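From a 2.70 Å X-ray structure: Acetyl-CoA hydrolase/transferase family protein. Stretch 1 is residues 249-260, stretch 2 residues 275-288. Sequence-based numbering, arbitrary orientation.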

# COMPACT_ATOMS: atom_id res chain seq x y z
N PRO A 249 -6.10 19.69 10.19
CA PRO A 249 -7.13 20.74 10.29
C PRO A 249 -7.68 20.88 11.70
O PRO A 249 -7.89 19.88 12.39
CB PRO A 249 -8.18 20.33 9.26
CG PRO A 249 -7.86 18.89 8.94
CD PRO A 249 -6.37 18.79 9.07
N LYS A 250 -7.88 22.13 12.12
CA LYS A 250 -8.38 22.46 13.45
C LYS A 250 -9.60 21.68 13.94
O LYS A 250 -9.72 21.44 15.14
CB LYS A 250 -8.68 23.96 13.53
CG LYS A 250 -7.60 24.77 14.23
CD LYS A 250 -6.22 24.64 13.55
CE LYS A 250 -5.23 25.58 14.22
NZ LYS A 250 -3.97 25.72 13.43
N ASP A 251 -10.50 21.32 13.04
CA ASP A 251 -11.68 20.56 13.43
C ASP A 251 -11.40 19.05 13.52
O ASP A 251 -12.32 18.26 13.68
CB ASP A 251 -12.82 20.78 12.44
CG ASP A 251 -13.29 22.21 12.40
OD1 ASP A 251 -13.56 22.78 13.48
OD2 ASP A 251 -13.40 22.77 11.29
N PHE A 252 -10.13 18.68 13.39
CA PHE A 252 -9.71 17.28 13.46
C PHE A 252 -10.15 16.49 12.21
O PHE A 252 -10.67 17.07 11.25
CB PHE A 252 -10.28 16.62 14.72
CG PHE A 252 -9.40 15.53 15.29
CD1 PHE A 252 -9.95 14.52 16.06
CD2 PHE A 252 -8.03 15.55 15.09
CE1 PHE A 252 -9.14 13.54 16.62
CE2 PHE A 252 -7.21 14.57 15.66
CZ PHE A 252 -7.77 13.57 16.42
N LEU A 253 -9.96 15.18 12.25
CA LEU A 253 -10.30 14.30 11.12
C LEU A 253 -10.84 12.96 11.64
O LEU A 253 -10.82 12.71 12.84
CB LEU A 253 -9.04 14.05 10.29
CG LEU A 253 -8.79 14.79 8.97
CD1 LEU A 253 -9.48 16.11 8.95
CD2 LEU A 253 -7.29 14.97 8.79
N PRO A 254 -11.35 12.10 10.74
CA PRO A 254 -11.88 10.80 11.17
C PRO A 254 -10.75 9.95 11.71
O PRO A 254 -9.61 10.08 11.24
CB PRO A 254 -12.45 10.21 9.88
CG PRO A 254 -12.82 11.40 9.09
CD PRO A 254 -11.64 12.32 9.31
N LEU A 255 -11.05 9.09 12.68
CA LEU A 255 -10.02 8.23 13.26
C LEU A 255 -10.26 6.75 13.04
O LEU A 255 -11.38 6.32 12.79
CB LEU A 255 -9.88 8.45 14.76
CG LEU A 255 -9.39 9.79 15.30
CD1 LEU A 255 -9.37 9.69 16.81
CD2 LEU A 255 -8.00 10.13 14.79
N GLN A 256 -9.18 5.99 13.12
CA GLN A 256 -9.23 4.55 12.98
C GLN A 256 -8.19 4.01 13.95
O GLN A 256 -7.06 4.52 14.01
CB GLN A 256 -8.90 4.12 11.55
CG GLN A 256 -8.87 2.61 11.35
CD GLN A 256 -7.55 1.98 11.72
OE1 GLN A 256 -6.48 2.50 11.38
NE2 GLN A 256 -7.60 0.86 12.42
N SER A 257 -8.58 3.01 14.73
CA SER A 257 -7.66 2.42 15.69
C SER A 257 -7.92 0.92 15.70
O SER A 257 -8.99 0.47 15.28
CB SER A 257 -7.90 2.98 17.09
OG SER A 257 -9.02 2.36 17.71
N GLY A 258 -6.93 0.16 16.17
CA GLY A 258 -7.12 -1.27 16.24
C GLY A 258 -7.87 -1.62 17.51
O GLY A 258 -8.52 -0.77 18.12
N VAL A 259 -7.81 -2.89 17.89
CA VAL A 259 -8.47 -3.35 19.10
C VAL A 259 -7.37 -3.69 20.11
O VAL A 259 -6.28 -4.11 19.72
CB VAL A 259 -9.31 -4.61 18.81
CG1 VAL A 259 -9.86 -5.20 20.11
CG2 VAL A 259 -10.46 -4.23 17.88
N GLY A 260 -7.65 -3.51 21.40
CA GLY A 260 -6.64 -3.83 22.38
C GLY A 260 -6.52 -2.79 23.47
O GLY A 260 -7.22 -1.78 23.46
N ASP A 275 -8.36 19.53 24.20
CA ASP A 275 -7.89 20.11 22.95
C ASP A 275 -8.23 19.21 21.77
O ASP A 275 -8.00 19.58 20.61
CB ASP A 275 -6.40 20.36 22.98
CG ASP A 275 -6.03 21.57 23.81
OD1 ASP A 275 -6.72 22.60 23.67
OD2 ASP A 275 -5.06 21.49 24.58
N ILE A 276 -8.75 18.02 22.06
CA ILE A 276 -9.16 17.10 21.01
C ILE A 276 -10.66 17.34 20.85
O ILE A 276 -11.43 17.05 21.75
CB ILE A 276 -8.93 15.62 21.40
CG1 ILE A 276 -7.43 15.30 21.41
CG2 ILE A 276 -9.63 14.70 20.40
CD1 ILE A 276 -6.79 15.27 20.04
N PRO A 277 -11.08 17.92 19.71
CA PRO A 277 -12.51 18.19 19.49
C PRO A 277 -13.35 16.91 19.31
O PRO A 277 -12.82 15.87 18.91
CB PRO A 277 -12.50 19.07 18.23
CG PRO A 277 -11.31 18.57 17.49
CD PRO A 277 -10.27 18.42 18.58
N ALA A 278 -14.64 17.00 19.61
CA ALA A 278 -15.54 15.87 19.46
C ALA A 278 -15.23 15.30 18.09
O ALA A 278 -15.18 16.04 17.10
CB ALA A 278 -17.00 16.32 19.55
N PHE A 279 -15.03 13.99 18.02
CA PHE A 279 -14.65 13.39 16.76
C PHE A 279 -15.48 12.19 16.32
O PHE A 279 -16.28 11.64 17.07
CB PHE A 279 -13.17 13.01 16.83
CG PHE A 279 -12.83 12.01 17.93
CD1 PHE A 279 -12.78 10.64 17.66
CD2 PHE A 279 -12.57 12.44 19.23
CE1 PHE A 279 -12.47 9.72 18.66
CE2 PHE A 279 -12.26 11.53 20.24
CZ PHE A 279 -12.21 10.17 19.95
N ASN A 280 -15.28 11.80 15.06
CA ASN A 280 -15.98 10.67 14.49
C ASN A 280 -14.98 9.56 14.22
O ASN A 280 -13.79 9.82 14.07
CB ASN A 280 -16.66 11.06 13.17
CG ASN A 280 -17.68 12.18 13.34
OD1 ASN A 280 -17.50 13.28 12.81
ND2 ASN A 280 -18.75 11.91 14.08
N MSE A 281 -15.48 8.33 14.15
CA MSE A 281 -14.63 7.18 13.87
C MSE A 281 -14.97 6.66 12.49
O MSE A 281 -16.13 6.70 12.06
CB MSE A 281 -14.91 6.03 14.85
CG MSE A 281 -14.70 6.33 16.32
SE MSE A 281 -12.87 6.63 16.73
CE MSE A 281 -12.19 4.80 16.52
N TYR A 282 -13.95 6.19 11.78
CA TYR A 282 -14.14 5.56 10.49
C TYR A 282 -13.16 4.40 10.63
O TYR A 282 -12.13 4.35 9.96
CB TYR A 282 -13.75 6.47 9.32
CG TYR A 282 -14.31 5.94 8.02
CD1 TYR A 282 -15.66 6.12 7.70
CD2 TYR A 282 -13.53 5.18 7.15
CE1 TYR A 282 -16.21 5.54 6.57
CE2 TYR A 282 -14.08 4.60 6.02
CZ TYR A 282 -15.42 4.78 5.73
OH TYR A 282 -15.98 4.18 4.62
N THR A 283 -13.49 3.49 11.55
CA THR A 283 -12.66 2.31 11.85
C THR A 283 -13.13 1.01 11.23
O THR A 283 -13.98 0.97 10.34
CB THR A 283 -12.57 2.04 13.37
OG1 THR A 283 -13.85 2.30 13.97
CG2 THR A 283 -11.53 2.88 14.02
N GLU A 284 -12.54 -0.07 11.73
CA GLU A 284 -12.88 -1.41 11.32
C GLU A 284 -13.87 -1.93 12.33
O GLU A 284 -15.01 -2.25 11.99
CB GLU A 284 -11.66 -2.32 11.34
CG GLU A 284 -10.82 -2.27 10.09
CD GLU A 284 -9.54 -3.05 10.24
OE1 GLU A 284 -8.63 -2.57 10.96
OE2 GLU A 284 -9.43 -4.13 9.66
N VAL A 285 -13.43 -2.01 13.59
CA VAL A 285 -14.31 -2.51 14.65
C VAL A 285 -14.55 -1.49 15.78
O VAL A 285 -13.62 -0.89 16.32
CB VAL A 285 -13.79 -3.88 15.23
CG1 VAL A 285 -12.56 -4.35 14.48
CG2 VAL A 285 -13.51 -3.78 16.71
N ILE A 286 -15.82 -1.31 16.10
CA ILE A 286 -16.23 -0.39 17.14
C ILE A 286 -16.25 -1.17 18.45
O ILE A 286 -16.98 -2.15 18.57
CB ILE A 286 -17.62 0.18 16.82
CG1 ILE A 286 -17.59 0.82 15.42
CG2 ILE A 286 -18.04 1.19 17.85
CD1 ILE A 286 -18.94 1.13 14.84
N GLN A 287 -15.43 -0.74 19.41
CA GLN A 287 -15.35 -1.42 20.70
C GLN A 287 -16.04 -0.66 21.82
O GLN A 287 -16.58 0.43 21.61
CB GLN A 287 -13.89 -1.67 21.07
CG GLN A 287 -13.09 -0.40 21.30
CD GLN A 287 -12.35 0.07 20.06
OE1 GLN A 287 -11.17 -0.22 19.87
NE2 GLN A 287 -13.04 0.81 19.20
N ASP A 288 -16.03 -1.25 23.02
CA ASP A 288 -16.64 -0.63 24.19
C ASP A 288 -16.11 0.78 24.40
O ASP A 288 -16.89 1.70 24.64
CB ASP A 288 -16.36 -1.46 25.44
CG ASP A 288 -17.11 -2.77 25.45
OD1 ASP A 288 -16.93 -3.55 26.40
OD2 ASP A 288 -17.90 -3.03 24.53

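This is a short parallel strand pairing, pinned by a single beta bridge made of two backbone hydrogen bonds, with apolar side chains packed along it and 766 Å² of surface buried in total.

The backbone hydrogen bonds of the contact both belong to Leu-255. Leu-255 N donates to Asn-280 O at 3.2 Å, and Leu-255 O accepts from Tyr-282 N at 2.8 Å in a nearly straight bond, so one residue reaches the backbone on both flanks of Met-281, as parallel pairing requires. Leu-255 O also receives a CA-H contact from Met-281 CA at 3.5 Å. The strand directions diverge by 54°, and the pairing stays a single bridge. Both bonds use main chain alone: Asn-280 serves through its carbonyl, and its side chain comes no nearer than CB to Pro-254 CA, 5.2 Å.

Before the bridge, a type I turn from Pro-249 to Phe-252, closed by Phe-252 N to Pro-249 O at 2.7 Å, leads into the aromatic anchor. Phe-252 has positive phi, and its CA-to-CB bond points toward the second stretch. Phe-252 CB meets Pro-277 CG at 3.5 Å, Phe-252 CE1 lies 4.0 Å from Ile-276 CG2, and Phe-279 CB approaches the ring edge, 3.6 Å from Phe-252 CD1. Pro-277 is partly exposed and points its compact apolar ring toward the first stretch, where it packs against Phe-252 CB. Leu-255, in an m,t rotamer, extends the cluster by placing CD1 3.6 Å from Phe-279 CE1, while its CB sits 4.0 Å from the SE of Met-281, a selenomethionine. The Met-281 CA-to-CB bond points away overall, but three successive m torsions fold the chain end back toward Leu-255. Pro-254 CB packs against Tyr-282 CB at 4.0 Å; the tyrosine's end leads away, and its hydroxyl bonds elsewhere in the structure.

Past the bridge, packing replaces backbone pairing. Thr-283 sets its methyl against the first stretch's main chain, with CG2 3.0 Å from both Gln-256 CA and Ser-257 N, a very tight fit. Its OG1 is satisfied elsewhere, so the residue offers a methyl here and still pays for its buried hydroxyl. Ser-257 OG turns to its own stretch, donating to Gly-258 O at 3.2 Å. Gly-258 O also lies 3.2 Å from Gln-287 OE1, but two acceptors make no hydrogen bond. At the far end, Val-259 CG2 and Val-285 CG2 meet at 3.3 Å, a close branched-to-branched contact that extends the apolar packing beyond the bridge.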